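Calcium homeostasis modulator protein 5 (Homo sapiens, PDB 7D60) may assemble into undecameric, cone-shaped large-pore channels whose gating and ion conductance are likely regulated by membrane lipids. Local coordinates at residues S238-K243 against D252-P257; T123-A128 against Q176-I181; R90-R95 against S270-Q275; K216-K221 against H277-H282. All coordinates share one frame; numbering follows the deposited sequence.

Interaction 1. Residues S238-K243 against D252-P257; sequences SERNLK and DPFPMP
Arg240 reaches across from the long cytoplasmic helix 209-246 to the backbone of Asp252, in the loop that turns back beyond that helix toward helix 259-264. The closer-packed part is gathered round this one guanidinium. Its NH1 donates to the carbonyl oxygen of Asp252, an acceptor at the guanidinium edge; the modelled N-to-O distance of 2.5 Å is shorter than usual and the length is doubtful, while the N-H...O angle is a bent 134°. One face of the guanidinium lies against CB of Phe254, and further back along the chain Arg240 CD approaches Phe254 CD1 at 4.2 Å. The ring plane is inclined by 48° to the guanidinium, and the Phe254 side chain also packs on Lys236 and Leu237 of the helix. On the looser, exposed side, Asp252 offers the helix its carbonyl and its carboxylate is turned elsewhere, while Pro253 adds little beyond its CA. Arg240 NH2 forms a salt bridge with Asp286 OD1 of a neighbouring subunit. Replacing Arg240 by alanine would remove the guanidinium and is likely to leave the Asp252 carbonyl without its donor and the Asp286 carboxylate of that subunit without its cationic mate. Arg240 CG stands opposite the backbone N (chi1 -176°) and the chain bends at chi3, a course that also gives Arg240 NH2 a weak 3.4 Å hydrogen bond to Asn241 OD1.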
loop_
_atom_site.group_PDB
_atom_site.type_symbol
_atom_site.label_atom_id
_atom_site.label_comp_id
_atom_site.label_asym_id
_atom_site.label_seq_id
_atom_site.Cartn_x
_atom_site.Cartn_y
_atom_site.Cartn_z
ATOM N N SER A 238 -8.107 52.067 14.302
ATOM C CA SER A 238 -8.540 51.273 15.443
ATOM C C SER A 238 -7.495 51.249 16.549
ATOM O O SER A 238 -7.847 51.090 17.718
ATOM C CB SER A 238 -8.877 49.852 14.999
ATOM O OG SER A 238 -7.711 49.072 14.874
ATOM N N GLU A 239 -6.215 51.407 16.207
ATOM C CA GLU A 239 -5.184 51.540 17.232
ATOM C C GLU A 239 -5.289 52.875 17.951
ATOM O O GLU A 239 -4.984 52.967 19.143
ATOM C CB GLU A 239 -3.800 51.402 16.610
ATOM C CG GLU A 239 -3.272 49.994 16.559
ATOM C CD GLU A 239 -2.184 49.823 15.522
ATOM O OE1 GLU A 239 -1.569 50.838 15.134
ATOM O OE2 GLU A 239 -1.946 48.676 15.091
ATOM N N ARG A 240 -5.698 53.921 17.240
ATOM C CA ARG A 240 -5.825 55.236 17.851
ATOM C C ARG A 240 -7.009 55.292 18.801
ATOM O O ARG A 240 -6.918 55.886 19.878
ATOM C CB ARG A 240 -5.965 56.296 16.765
ATOM C CG ARG A 240 -6.010 57.714 17.268
ATOM C CD ARG A 240 -6.559 58.632 16.208
ATOM N NE ARG A 240 -8.013 58.695 16.253
ATOM C CZ ARG A 240 -8.704 59.821 16.368
ATOM N NH1 ARG A 240 -8.075 60.979 16.434
ATOM N NH2 ARG A 240 -10.024 59.790 16.407
ATOM N N ASN A 241 -8.127 54.678 18.424
ATOM C CA ASN A 241 -9.347 54.791 19.212
ATOM C C ASN A 241 -9.296 53.954 20.478
ATOM O O ASN A 241 -9.986 54.272 21.448
ATOM C CB ASN A 241 -10.552 54.381 18.371
ATOM C CG ASN A 241 -10.932 55.426 17.363
ATOM O OD1 ASN A 241 -10.569 56.588 17.491
ATOM N ND2 ASN A 241 -11.672 55.020 16.349
ATOM N N LEU A 242 -8.495 52.897 20.498
ATOM C CA LEU A 242 -8.435 52.033 21.664
ATOM C C LEU A 242 -7.465 52.528 22.723
ATOM O O LEU A 242 -7.682 52.279 23.911
ATOM C CB LEU A 242 -8.049 50.618 21.246
ATOM C CG LEU A 242 -9.177 49.875 20.549
ATOM C CD1 LEU A 242 -8.722 48.513 20.144
ATOM C CD2 LEU A 242 -10.353 49.785 21.471
ATOM N N LYS A 243 -6.400 53.218 22.326
ATOM C CA LYS A 243 -5.484 53.780 23.304
ATOM C C LYS A 243 -6.076 54.985 24.012
ATOM O O LYS A 243 -5.759 55.226 25.178
ATOM C CB LYS A 243 -4.171 54.169 22.635
ATOM C CG LYS A 243 -3.283 52.994 22.301
ATOM C CD LYS A 243 -1.953 53.459 21.746
ATOM C CE LYS A 243 -2.139 54.300 20.495
ATOM N NZ LYS A 243 -0.844 54.611 19.839
ATOM N N ASP A 252 -4.949 62.630 18.892
ATOM C CA ASP A 252 -4.426 63.428 17.798
ATOM C C ASP A 252 -5.345 63.293 16.583
ATOM O O ASP A 252 -5.935 62.233 16.365
ATOM C CB ASP A 252 -3.012 62.976 17.449
ATOM C CG ASP A 252 -1.977 63.503 18.425
ATOM O OD1 ASP A 252 -2.150 64.638 18.915
ATOM O OD2 ASP A 252 -0.996 62.784 18.705
ATOM N N PRO A 253 -5.498 64.356 15.790
ATOM C CA PRO A 253 -6.462 64.314 14.681
ATOM C C PRO A 253 -6.039 63.374 13.564
ATOM O O PRO A 253 -4.856 63.227 13.249
ATOM C CB PRO A 253 -6.506 65.768 14.193
ATOM C CG PRO A 253 -5.234 66.366 14.660
ATOM C CD PRO A 253 -4.920 65.700 15.957
ATOM N N PHE A 254 -7.037 62.726 12.976
ATOM C CA PHE A 254 -6.843 61.702 11.950
ATOM C C PHE A 254 -7.417 62.209 10.638
ATOM O O PHE A 254 -8.652 62.292 10.502
ATOM C CB PHE A 254 -7.525 60.400 12.368
ATOM C CG PHE A 254 -6.990 59.182 11.686
ATOM C CD1 PHE A 254 -5.811 58.599 12.109
ATOM C CD2 PHE A 254 -7.679 58.604 10.636
ATOM C CE1 PHE A 254 -5.321 57.469 11.489
ATOM C CE2 PHE A 254 -7.193 57.475 10.012
ATOM C CZ PHE A 254 -6.014 56.909 10.438
ATOM N N PRO A 255 -6.592 62.568 9.655
ATOM C CA PRO A 255 -7.126 63.151 8.416
ATOM C C PRO A 255 -7.727 62.092 7.499
ATOM O O PRO A 255 -7.074 61.111 7.138
ATOM C CB PRO A 255 -5.901 63.816 7.779
ATOM C CG PRO A 255 -4.735 63.098 8.347
ATOM C CD PRO A 255 -5.121 62.582 9.697
ATOM N N MET A 256 -8.979 62.306 7.124
ATOM C CA MET A 256 -9.749 61.444 6.245
ATOM C C MET A 256 -10.348 62.306 5.147
ATOM O O MET A 256 -10.488 63.521 5.319
ATOM C CB MET A 256 -10.866 60.726 7.016
ATOM C CG MET A 256 -10.386 59.731 8.049
ATOM S SD MET A 256 -9.462 58.377 7.317
ATOM C CE MET A 256 -10.795 57.406 6.644
ATOM N N PRO A 257 -10.684 61.719 3.993
ATOM C CA PRO A 257 -11.395 62.487 2.965
ATOM C C PRO A 257 -12.787 62.889 3.424
ATOM O O PRO A 257 -13.431 62.192 4.208
ATOM C CB PRO A 257 -11.454 61.527 1.772
ATOM C CG PRO A 257 -11.034 60.213 2.279
ATOM C CD PRO A 257 -10.178 60.444 3.463
#

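Interaction 2. Residues T123-A128 against Q176-I181; sequences TFYECA and QAQSQI
Tyr125 lies against Ser179 and Gln178, bringing the outer part of transmembrane helix S3 up to the start of S4. Most of the contact is carbon on carbon. Ser179 CB sits 3.5 Å from Tyr125 CD2 and 3.6 Å from Tyr125 CB, while Ser179 CA lies over one ring face, displaced toward the rim. With CG anti to the backbone N (chi1 178°), the tyrosine side chain extends from S3 toward S4 and meets the small serine, consistent with the close approach of the helices, whose Tyr125 and Ser179 CA atoms are 6.3 Å apart. Farther out on the ring, Gln178 CB approaches Tyr125 CE2 at 4.0 Å, and beyond the segments the Tyr125 side chain also touches Leu182 of S4.

Polar groups of the pair contribute proximity more than bonding. Gln178 OE1 is 3.6 Å from Tyr125 OH, too far for a clear hydrogen bond, and the amide plane stands at 81° to the ring. The Ser179 hydroxyl is hydrogen-bonded to the carbonyl of Leu119, in S3 itself, a second and polar S3-S4 tie.

Covalent and lipid contacts flank the pair. Cys127 is joined by a disulfide to Cys41, and Gln176 touches a bound dioctanoyl phosphatidic acid. With one segment in S3 and the other in S4, this is helix packing at the extracellular end of the four-helix CALHM transmembrane domain, beside a lipid pocket.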
loop_
_atom_site.group_PDB
_atom_site.type_symbol
_atom_site.label_atom_id
_atom_site.label_comp_id
_atom_site.label_asym_id
_atom_site.label_seq_id
_atom_site.Cartn_x
_atom_site.Cartn_y
_atom_site.Cartn_z
ATOM N N THR A 123 -38.849 15.153 -20.493
ATOM C CA THR A 123 -39.847 14.665 -19.553
ATOM C C THR A 123 -40.780 15.757 -19.056
ATOM O O THR A 123 -41.946 15.471 -18.773
ATOM C CB THR A 123 -39.173 14.004 -18.354
ATOM O OG1 THR A 123 -38.418 14.978 -17.633
ATOM C CG2 THR A 123 -38.238 12.915 -18.815
ATOM N N PHE A 124 -40.311 17.001 -18.950
ATOM C CA PHE A 124 -41.180 18.068 -18.469
ATOM C C PHE A 124 -42.151 18.530 -19.542
ATOM O O PHE A 124 -43.260 18.961 -19.222
ATOM C CB PHE A 124 -40.367 19.269 -17.977
ATOM C CG PHE A 124 -39.385 18.956 -16.882
ATOM C CD1 PHE A 124 -38.218 19.683 -16.773
ATOM C CD2 PHE A 124 -39.625 17.961 -15.959
ATOM C CE1 PHE A 124 -37.306 19.414 -15.778
ATOM C CE2 PHE A 124 -38.710 17.687 -14.966
ATOM C CZ PHE A 124 -37.553 18.416 -14.876
ATOM N N TYR A 125 -41.755 18.457 -20.811
ATOM C CA TYR A 125 -42.638 18.860 -21.898
ATOM C C TYR A 125 -43.672 17.792 -22.203
ATOM O O TYR A 125 -44.783 18.120 -22.625
ATOM C CB TYR A 125 -41.807 19.174 -23.144
ATOM C CG TYR A 125 -42.574 19.575 -24.391
ATOM C CD1 TYR A 125 -42.887 20.900 -24.635
ATOM C CD2 TYR A 125 -42.947 18.631 -25.346
ATOM C CE1 TYR A 125 -43.571 21.271 -25.769
ATOM C CE2 TYR A 125 -43.627 18.992 -26.477
ATOM C CZ TYR A 125 -43.935 20.311 -26.684
ATOM O OH TYR A 125 -44.613 20.673 -27.818
ATOM N N GLU A 126 -43.317 16.523 -22.013
ATOM C CA GLU A 126 -44.241 15.429 -22.276
ATOM C C GLU A 126 -45.403 15.437 -21.288
ATOM O O GLU A 126 -46.550 15.174 -21.667
ATOM C CB GLU A 126 -43.471 14.111 -22.231
ATOM C CG GLU A 126 -44.295 12.862 -22.048
ATOM C CD GLU A 126 -43.430 11.632 -21.872
ATOM O OE1 GLU A 126 -42.267 11.658 -22.322
ATOM O OE2 GLU A 126 -43.907 10.643 -21.284
ATOM N N CYS A 127 -45.129 15.774 -20.026
ATOM C CA CYS A 127 -46.186 15.910 -19.030
ATOM C C CYS A 127 -47.061 17.128 -19.308
ATOM O O CYS A 127 -48.280 17.068 -19.137
ATOM C CB CYS A 127 -45.565 15.988 -17.634
ATOM S SG CYS A 127 -46.684 15.804 -16.219
ATOM N N ALA A 128 -46.470 18.231 -19.760
ATOM C CA ALA A 128 -47.234 19.461 -19.921
ATOM C C ALA A 128 -48.033 19.488 -21.219
ATOM O O ALA A 128 -49.131 20.050 -21.257
ATOM C CB ALA A 128 -46.304 20.669 -19.850
ATOM N N GLN A 176 -41.647 13.360 -27.128
ATOM C CA GLN A 176 -40.263 13.450 -26.693
ATOM C C GLN A 176 -39.351 13.982 -27.789
ATOM O O GLN A 176 -38.242 14.431 -27.493
ATOM C CB GLN A 176 -39.801 12.070 -26.228
ATOM C CG GLN A 176 -38.594 12.024 -25.317
ATOM C CD GLN A 176 -37.350 11.536 -26.026
ATOM O OE1 GLN A 176 -37.425 10.946 -27.101
ATOM N NE2 GLN A 176 -36.196 11.756 -25.411
ATOM N N ALA A 177 -39.795 13.950 -29.042
ATOM C CA ALA A 177 -39.038 14.496 -30.155
ATOM C C ALA A 177 -39.436 15.917 -30.507
ATOM O O ALA A 177 -38.641 16.628 -31.122
ATOM C CB ALA A 177 -39.200 13.612 -31.394
ATOM N N GLN A 178 -40.643 16.343 -30.149
ATOM C CA GLN A 178 -41.023 17.737 -30.331
ATOM C C GLN A 178 -40.320 18.648 -29.340
ATOM O O GLN A 178 -40.118 19.829 -29.629
ATOM C CB GLN A 178 -42.531 17.896 -30.181
ATOM C CG GLN A 178 -43.299 17.875 -31.469
ATOM C CD GLN A 178 -44.791 17.856 -31.238
ATOM O OE1 GLN A 178 -45.253 17.983 -30.109
ATOM N NE2 GLN A 178 -45.554 17.697 -32.308
ATOM N N SER A 179 -39.954 18.128 -28.171
ATOM C CA SER A 179 -39.271 18.935 -27.174
ATOM C C SER A 179 -37.792 19.076 -27.483
ATOM O O SER A 179 -37.190 20.107 -27.176
ATOM C CB SER A 179 -39.447 18.324 -25.792
ATOM O OG SER A 179 -38.434 17.386 -25.522
ATOM N N GLN A 180 -37.185 18.048 -28.073
ATOM C CA GLN A 180 -35.771 18.115 -28.400
ATOM C C GLN A 180 -35.499 18.997 -29.608
ATOM O O GLN A 180 -34.372 19.458 -29.778
ATOM C CB GLN A 180 -35.228 16.713 -28.629
ATOM C CG GLN A 180 -35.118 15.920 -27.361
ATOM C CD GLN A 180 -34.529 14.559 -27.578
ATOM O OE1 GLN A 180 -34.809 13.906 -28.574
ATOM N NE2 GLN A 180 -33.704 14.120 -26.647
ATOM N N ILE A 181 -36.502 19.244 -30.445
ATOM C CA ILE A 181 -36.341 20.197 -31.534
ATOM C C ILE A 181 -36.403 21.621 -30.996
ATOM O O ILE A 181 -35.629 22.491 -31.412
ATOM C CB ILE A 181 -37.397 19.924 -32.622
ATOM C CG1 ILE A 181 -37.057 18.634 -33.362
ATOM C CG2 ILE A 181 -37.503 21.057 -33.614
ATOM C CD1 ILE A 181 -38.165 18.136 -34.238
#

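Interaction 3. Residues R90-R95 against S270-Q275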
loop_
_atom_site.group_PDB
_atom_site.type_symbol
_atom_site.label_atom_id
_atom_site.label_comp_id
_atom_site.label_asym_id
_atom_site.label_seq_id
_atom_site.Cartn_x
_atom_site.Cartn_y
_atom_site.Cartn_z
ATOM N N ARG A 90 -26.050 64.558 -16.413
ATOM C CA ARG A 90 -26.654 65.487 -17.361
ATOM C C ARG A 90 -26.143 65.276 -18.780
ATOM O O ARG A 90 -26.916 65.376 -19.739
ATOM C CB ARG A 90 -26.404 66.928 -16.914
ATOM C CG ARG A 90 -27.080 67.291 -15.603
ATOM C CD ARG A 90 -28.499 67.811 -15.820
ATOM N NE ARG A 90 -29.468 66.732 -16.010
ATOM C CZ ARG A 90 -30.037 66.052 -15.021
ATOM N NH1 ARG A 90 -29.747 66.339 -13.760
ATOM N NH2 ARG A 90 -30.903 65.085 -15.293
ATOM N N GLY A 91 -24.850 64.990 -18.934
ATOM C CA GLY A 91 -24.305 64.797 -20.268
ATOM C C GLY A 91 -24.737 63.481 -20.888
ATOM O O GLY A 91 -25.164 63.436 -22.045
ATOM N N HIS A 92 -24.636 62.395 -20.127
ATOM C CA HIS A 92 -24.982 61.058 -20.600
ATOM C C HIS A 92 -26.169 60.573 -19.777
ATOM O O HIS A 92 -26.003 59.846 -18.796
ATOM C CB HIS A 92 -23.791 60.107 -20.474
ATOM C CG HIS A 92 -22.494 60.697 -20.927
ATOM N ND1 HIS A 92 -21.731 61.522 -20.128
ATOM C CD2 HIS A 92 -21.822 60.583 -22.097
ATOM C CE1 HIS A 92 -20.649 61.892 -20.786
ATOM N NE2 HIS A 92 -20.678 61.336 -21.984
ATOM N N SER A 93 -27.375 60.953 -20.194
ATOM C CA SER A 93 -28.571 60.563 -19.460
ATOM C C SER A 93 -29.033 59.151 -19.788
ATOM O O SER A 93 -29.934 58.642 -19.116
ATOM C CB SER A 93 -29.705 61.551 -19.741
ATOM O OG SER A 93 -30.813 61.303 -18.894
ATOM N N CYS A 94 -28.442 58.511 -20.794
ATOM C CA CYS A 94 -28.847 57.181 -21.225
ATOM C C CYS A 94 -27.790 56.127 -20.928
ATOM O O CYS A 94 -27.908 54.995 -21.405
ATOM C CB CYS A 94 -29.176 57.197 -22.720
ATOM S SG CYS A 94 -30.384 55.957 -23.262
ATOM N N ARG A 95 -26.755 56.466 -20.160
ATOM C CA ARG A 95 -25.782 55.460 -19.754
ATOM C C ARG A 95 -26.315 54.570 -18.636
ATOM O O ARG A 95 -25.883 53.418 -18.514
ATOM C CB ARG A 95 -24.467 56.135 -19.336
ATOM C CG ARG A 95 -23.337 55.151 -19.080
ATOM C CD ARG A 95 -21.959 55.736 -18.961
ATOM N NE ARG A 95 -21.076 54.782 -18.292
ATOM C CZ ARG A 95 -20.517 53.720 -18.868
ATOM N NH1 ARG A 95 -20.720 53.450 -20.153
ATOM N NH2 ARG A 95 -19.739 52.923 -18.152
ATOM N N SER A 270 -17.715 57.307 -17.600
ATOM C CA SER A 270 -17.835 57.264 -19.052
ATOM C C SER A 270 -16.580 57.864 -19.665
ATOM O O SER A 270 -16.149 58.946 -19.259
ATOM C CB SER A 270 -19.066 58.032 -19.529
ATOM O OG SER A 270 -18.962 59.400 -19.189
ATOM N N PHE A 271 -16.007 57.173 -20.647
ATOM C CA PHE A 271 -14.743 57.601 -21.230
ATOM C C PHE A 271 -14.926 58.828 -22.116
ATOM O O PHE A 271 -15.919 58.956 -22.834
ATOM C CB PHE A 271 -14.120 56.466 -22.043
ATOM C CG PHE A 271 -12.678 56.693 -22.397
ATOM C CD1 PHE A 271 -11.672 56.318 -21.526
ATOM C CD2 PHE A 271 -12.324 57.276 -23.607
ATOM C CE1 PHE A 271 -10.346 56.527 -21.846
ATOM C CE2 PHE A 271 -10.999 57.491 -23.930
ATOM C CZ PHE A 271 -10.011 57.113 -23.048
ATOM N N HIS A 272 -13.946 59.728 -22.063
ATOM C CA HIS A 272 -13.842 60.856 -22.976
ATOM C C HIS A 272 -12.447 60.857 -23.578
ATOM O O HIS A 272 -11.456 60.752 -22.851
ATOM C CB HIS A 272 -14.111 62.182 -22.268
ATOM C CG HIS A 272 -15.549 62.394 -21.917
ATOM N ND1 HIS A 272 -15.975 62.609 -20.625
ATOM C CD2 HIS A 272 -16.659 62.418 -22.690
ATOM C CE1 HIS A 272 -17.287 62.758 -20.617
ATOM N NE2 HIS A 272 -17.726 62.647 -21.857
ATOM N N GLN A 273 -12.367 60.972 -24.902
ATOM C CA GLN A 273 -11.079 60.877 -25.571
ATOM C C GLN A 273 -10.305 62.188 -25.573
ATOM O O GLN A 273 -9.123 62.184 -25.926
ATOM C CB GLN A 273 -11.268 60.379 -27.004
ATOM C CG GLN A 273 -11.900 61.376 -27.946
ATOM C CD GLN A 273 -12.597 60.704 -29.110
ATOM O OE1 GLN A 273 -13.020 59.551 -29.016
ATOM N NE2 GLN A 273 -12.711 61.419 -30.221
ATOM N N SER A 274 -10.932 63.300 -25.184
ATOM C CA SER A 274 -10.200 64.557 -25.063
ATOM C C SER A 274 -9.284 64.543 -23.845
ATOM O O SER A 274 -8.094 64.859 -23.946
ATOM C CB SER A 274 -11.179 65.727 -24.990
ATOM O OG SER A 274 -12.102 65.547 -23.933
ATOM N N GLN A 275 -9.824 64.185 -22.683
ATOM C CA GLN A 275 -9.046 63.983 -21.465
ATOM C C GLN A 275 -9.244 62.537 -21.049
ATOM O O GLN A 275 -10.314 62.175 -20.550
ATOM C CB GLN A 275 -9.492 64.930 -20.355
ATOM C CG GLN A 275 -9.558 66.386 -20.762
ATOM C CD GLN A 275 -10.962 66.811 -21.126
ATOM O OE1 GLN A 275 -11.937 66.181 -20.717
ATOM N NE2 GLN A 275 -11.076 67.881 -21.905
#
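His92 and His272 meet rim to rim, with Ser270 filling the angle beside them. The imidazole centroids are 5.0 Å apart and the planes inclined at 39°; NE2 of His272 lies at the edge of the His92 ring, 3.2 Å from His92 CE1. With two imidazoles this near, protonating both would probably be unfavourable. Ser270 OG sits over one face of the His92 ring, toward its rim and 3.4 Å from CE1, so that ring meets a hydroxyl on a face and a second histidine at an edge. The other flank of Ser270 belongs to Arg95: its CD is 3.7 Å from Ser270 CB, and its guanidinium turns one face toward Ser270 CA. The Arg95 chain runs extended from CG to NE, with CG opposite the backbone N (chi1 -172°), which carries it across toward Ser270.

Further out, Phe271 points away from this contact and meets the ring of Trp215 on helix 209-246, where the loop meets that helix. Gln273 packs on Phe259 of a neighbouring subunit. Arg95 lies about 6 Å, side chain to side chain, from lipid-binding Gln102. This is a loop-to-loop contact on the cytoplasmic surface, joining the S2-S3 linker to the C-terminal region just below the membrane helices.

Interaction 4. Residues K216-K221 against H277-H282; sequences KTYAQK and HYSTLH
Tyr218 projects from helix 209-246 onto Tyr278 and Ser279, at the turn that leads into the C-terminal helix 280-287. The apolar part is the ring flank: Tyr218 CD2 packs on Tyr278 CB at 3.6 Å, while the Tyr278 ring leads off to an edge-to-face contact with Phe214. CG of Tyr218 lies anti to the backbone N (chi1 170°), which sends the ring across to this turn.

Among the polar contacts, Ser279 OG comes in at the edge of the Tyr218 ring, 3.6 Å from CE2. The Tyr218 hydroxyl has its firm partner in another chain, a hydrogen bond with Asn241 ND2 of a neighbouring subunit. A leucine in its place would probably leave that amide without its hydroxyl mate and Ser279 without the ring edge beside it.

Two bonds brace the turn itself. Ser279 is the N-cap, its OG accepting from His282 N at 3.0 Å, and has a weak hydrogen bond with Glu222. Tyr278 N in turn donates to His282 ND1 at 3.3 Å, nearly straight at 169° though the donor is tilted 19° from the imidazole plane. ND1 thus acts as acceptor, which for a neutral ring would put the proton on NE2, and the turn supplies its own polar bonds while Tyr218 spends its hydroxyl on the subunit interface.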
loop_
_atom_site.group_PDB
_atom_site.type_symbol
_atom_site.label_atom_id
_atom_site.label_comp_id
_atom_site.label_asym_id
_atom_site.label_seq_id
_atom_site.Cartn_x
_atom_site.Cartn_y
_atom_site.Cartn_z
ATOM N N LYS A 216 -8.265 47.626 -18.976
ATOM C CA LYS A 216 -8.635 46.467 -18.175
ATOM C C LYS A 216 -7.552 46.082 -17.183
ATOM O O LYS A 216 -7.859 45.509 -16.136
ATOM C CB LYS A 216 -8.946 45.278 -19.075
ATOM C CG LYS A 216 -10.283 45.356 -19.760
ATOM C CD LYS A 216 -10.406 44.277 -20.813
ATOM C CE LYS A 216 -11.706 44.400 -21.585
ATOM N NZ LYS A 216 -12.788 45.001 -20.762
ATOM N N THR A 217 -6.289 46.361 -17.497
ATOM C CA THR A 217 -5.213 46.077 -16.556
ATOM C C THR A 217 -5.218 47.065 -15.400
ATOM O O THR A 217 -4.922 46.693 -14.261
ATOM C CB THR A 217 -3.868 46.109 -17.280
ATOM O OG1 THR A 217 -3.977 45.380 -18.505
ATOM C CG2 THR A 217 -2.781 45.485 -16.437
ATOM N N TYR A 218 -5.557 48.326 -15.670
ATOM C CA TYR A 218 -5.577 49.329 -14.615
ATOM C C TYR A 218 -6.740 49.106 -13.663
ATOM O O TYR A 218 -6.579 49.224 -12.447
ATOM C CB TYR A 218 -5.646 50.731 -15.211
ATOM C CG TYR A 218 -5.912 51.782 -14.169
ATOM C CD1 TYR A 218 -4.966 52.078 -13.205
ATOM C CD2 TYR A 218 -7.118 52.456 -14.125
ATOM C CE1 TYR A 218 -5.207 53.023 -12.240
ATOM C CE2 TYR A 218 -7.366 53.405 -13.165
ATOM C CZ TYR A 218 -6.406 53.683 -12.226
ATOM O OH TYR A 218 -6.645 54.629 -11.265
ATOM N N ALA A 219 -7.920 48.787 -14.195
ATOM C CA ALA A 219 -9.092 48.584 -13.355
ATOM C C ALA A 219 -8.991 47.331 -12.503
ATOM O O ALA A 219 -9.655 47.250 -11.468
ATOM C CB ALA A 219 -10.349 48.516 -14.215
ATOM N N GLN A 220 -8.176 46.366 -12.902
ATOM C CA GLN A 220 -8.022 45.148 -12.124
ATOM C C GLN A 220 -7.185 45.364 -10.878
ATOM O O GLN A 220 -7.474 44.774 -9.835
ATOM C CB GLN A 220 -7.393 44.049 -12.976
ATOM C CG GLN A 220 -7.752 42.651 -12.527
ATOM C CD GLN A 220 -6.790 42.110 -11.491
ATOM O OE1 GLN A 220 -5.577 42.266 -11.616
ATOM N NE2 GLN A 220 -7.329 41.479 -10.456
ATOM N N LYS A 221 -6.142 46.179 -10.957
ATOM C CA LYS A 221 -5.345 46.401 -9.765
ATOM C C LYS A 221 -5.439 47.819 -9.237
ATOM O O LYS A 221 -4.586 48.221 -8.444
ATOM C CB LYS A 221 -3.893 46.038 -10.014
ATOM C CG LYS A 221 -3.246 46.762 -11.133
ATOM C CD LYS A 221 -2.115 45.913 -11.611
ATOM C CE LYS A 221 -1.033 46.768 -12.159
ATOM N NZ LYS A 221 0.139 45.954 -12.508
ATOM N N HIS A 277 -9.211 59.614 -18.909
ATOM C CA HIS A 277 -9.144 59.092 -17.554
ATOM C C HIS A 277 -9.679 57.671 -17.550
ATOM O O HIS A 277 -10.660 57.372 -18.231
ATOM C CB HIS A 277 -9.947 59.963 -16.593
ATOM C CG HIS A 277 -9.528 61.396 -16.585
ATOM N ND1 HIS A 277 -10.373 62.420 -16.949
ATOM C CD2 HIS A 277 -8.352 61.979 -16.256
ATOM C CE1 HIS A 277 -9.737 63.571 -16.845
ATOM N NE2 HIS A 277 -8.508 63.330 -16.428
ATOM N N TYR A 278 -9.036 56.798 -16.788
ATOM C CA TYR A 278 -9.348 55.380 -16.821
ATOM C C TYR A 278 -10.223 54.924 -15.665
ATOM O O TYR A 278 -10.580 53.747 -15.608
ATOM C CB TYR A 278 -8.055 54.568 -16.858
ATOM C CG TYR A 278 -7.245 54.831 -18.096
ATOM C CD1 TYR A 278 -7.628 54.304 -19.320
ATOM C CD2 TYR A 278 -6.115 55.625 -18.051
ATOM C CE1 TYR A 278 -6.900 54.552 -20.456
ATOM C CE2 TYR A 278 -5.384 55.878 -19.181
ATOM C CZ TYR A 278 -5.781 55.340 -20.380
ATOM O OH TYR A 278 -5.049 55.592 -21.509
ATOM N N SER A 279 -10.575 55.818 -14.747
ATOM C CA SER A 279 -11.572 55.542 -13.725
ATOM C C SER A 279 -12.161 56.868 -13.285
ATOM O O SER A 279 -11.746 57.933 -13.741
ATOM C CB SER A 279 -10.986 54.786 -12.532
ATOM O OG SER A 279 -9.949 55.519 -11.918
ATOM N N THR A 280 -13.146 56.795 -12.396
ATOM C CA THR A 280 -13.692 58.009 -11.813
ATOM C C THR A 280 -12.876 58.491 -10.625
ATOM O O THR A 280 -13.015 59.649 -10.224
ATOM C CB THR A 280 -15.147 57.794 -11.402
ATOM O OG1 THR A 280 -15.662 58.993 -10.820
ATOM C CG2 THR A 280 -15.259 56.669 -10.416
ATOM N N LEU A 281 -12.024 57.638 -10.064
ATOM C CA LEU A 281 -11.058 58.080 -9.072
ATOM C C LEU A 281 -9.861 58.757 -9.721
ATOM O O LEU A 281 -9.261 59.648 -9.121
ATOM C CB LEU A 281 -10.600 56.893 -8.233
ATOM C CG LEU A 281 -9.830 57.182 -6.954
ATOM C CD1 LEU A 281 -10.601 58.146 -6.103
ATOM C CD2 LEU A 281 -9.606 55.899 -6.209
ATOM N N HIS A 282 -9.501 58.342 -10.934
ATOM C CA HIS A 282 -8.493 59.049 -11.715
ATOM C C HIS A 282 -8.976 60.441 -12.099
ATOM O O HIS A 282 -8.184 61.384 -12.168
ATOM C CB HIS A 282 -8.155 58.218 -12.953
ATOM C CG HIS A 282 -6.990 58.719 -13.750
ATOM N ND1 HIS A 282 -6.691 58.228 -14.999
ATOM C CD2 HIS A 282 -6.043 59.645 -13.478
ATOM C CE1 HIS A 282 -5.619 58.837 -15.468
ATOM N NE2 HIS A 282 -5.208 59.705 -14.565
#

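Interaction 4 is the buried contact of the four and interaction 2 is partly buried; interactions 1 and 3 lie at the surface. Interactions 1 and 4 share helix 209-246, about 9 Å apart at their nearest atoms, and the same subunit interface links them between chains, Asn241 of one copy being hydrogen-bonded to Tyr218 of a neighbouring copy. Interactions 3 and 4 touch through Phe271, which packs on His277 and Tyr278. Interaction 2 stands apart in the membrane, its centre 49 Å from those of interactions 3 and 4. Chemistry follows place: ring-on-serine packing between transmembrane helices, a capped turn against a buried tyrosine in the cytoplasmic part, and arginine or histidine side chains meeting loops at the surface.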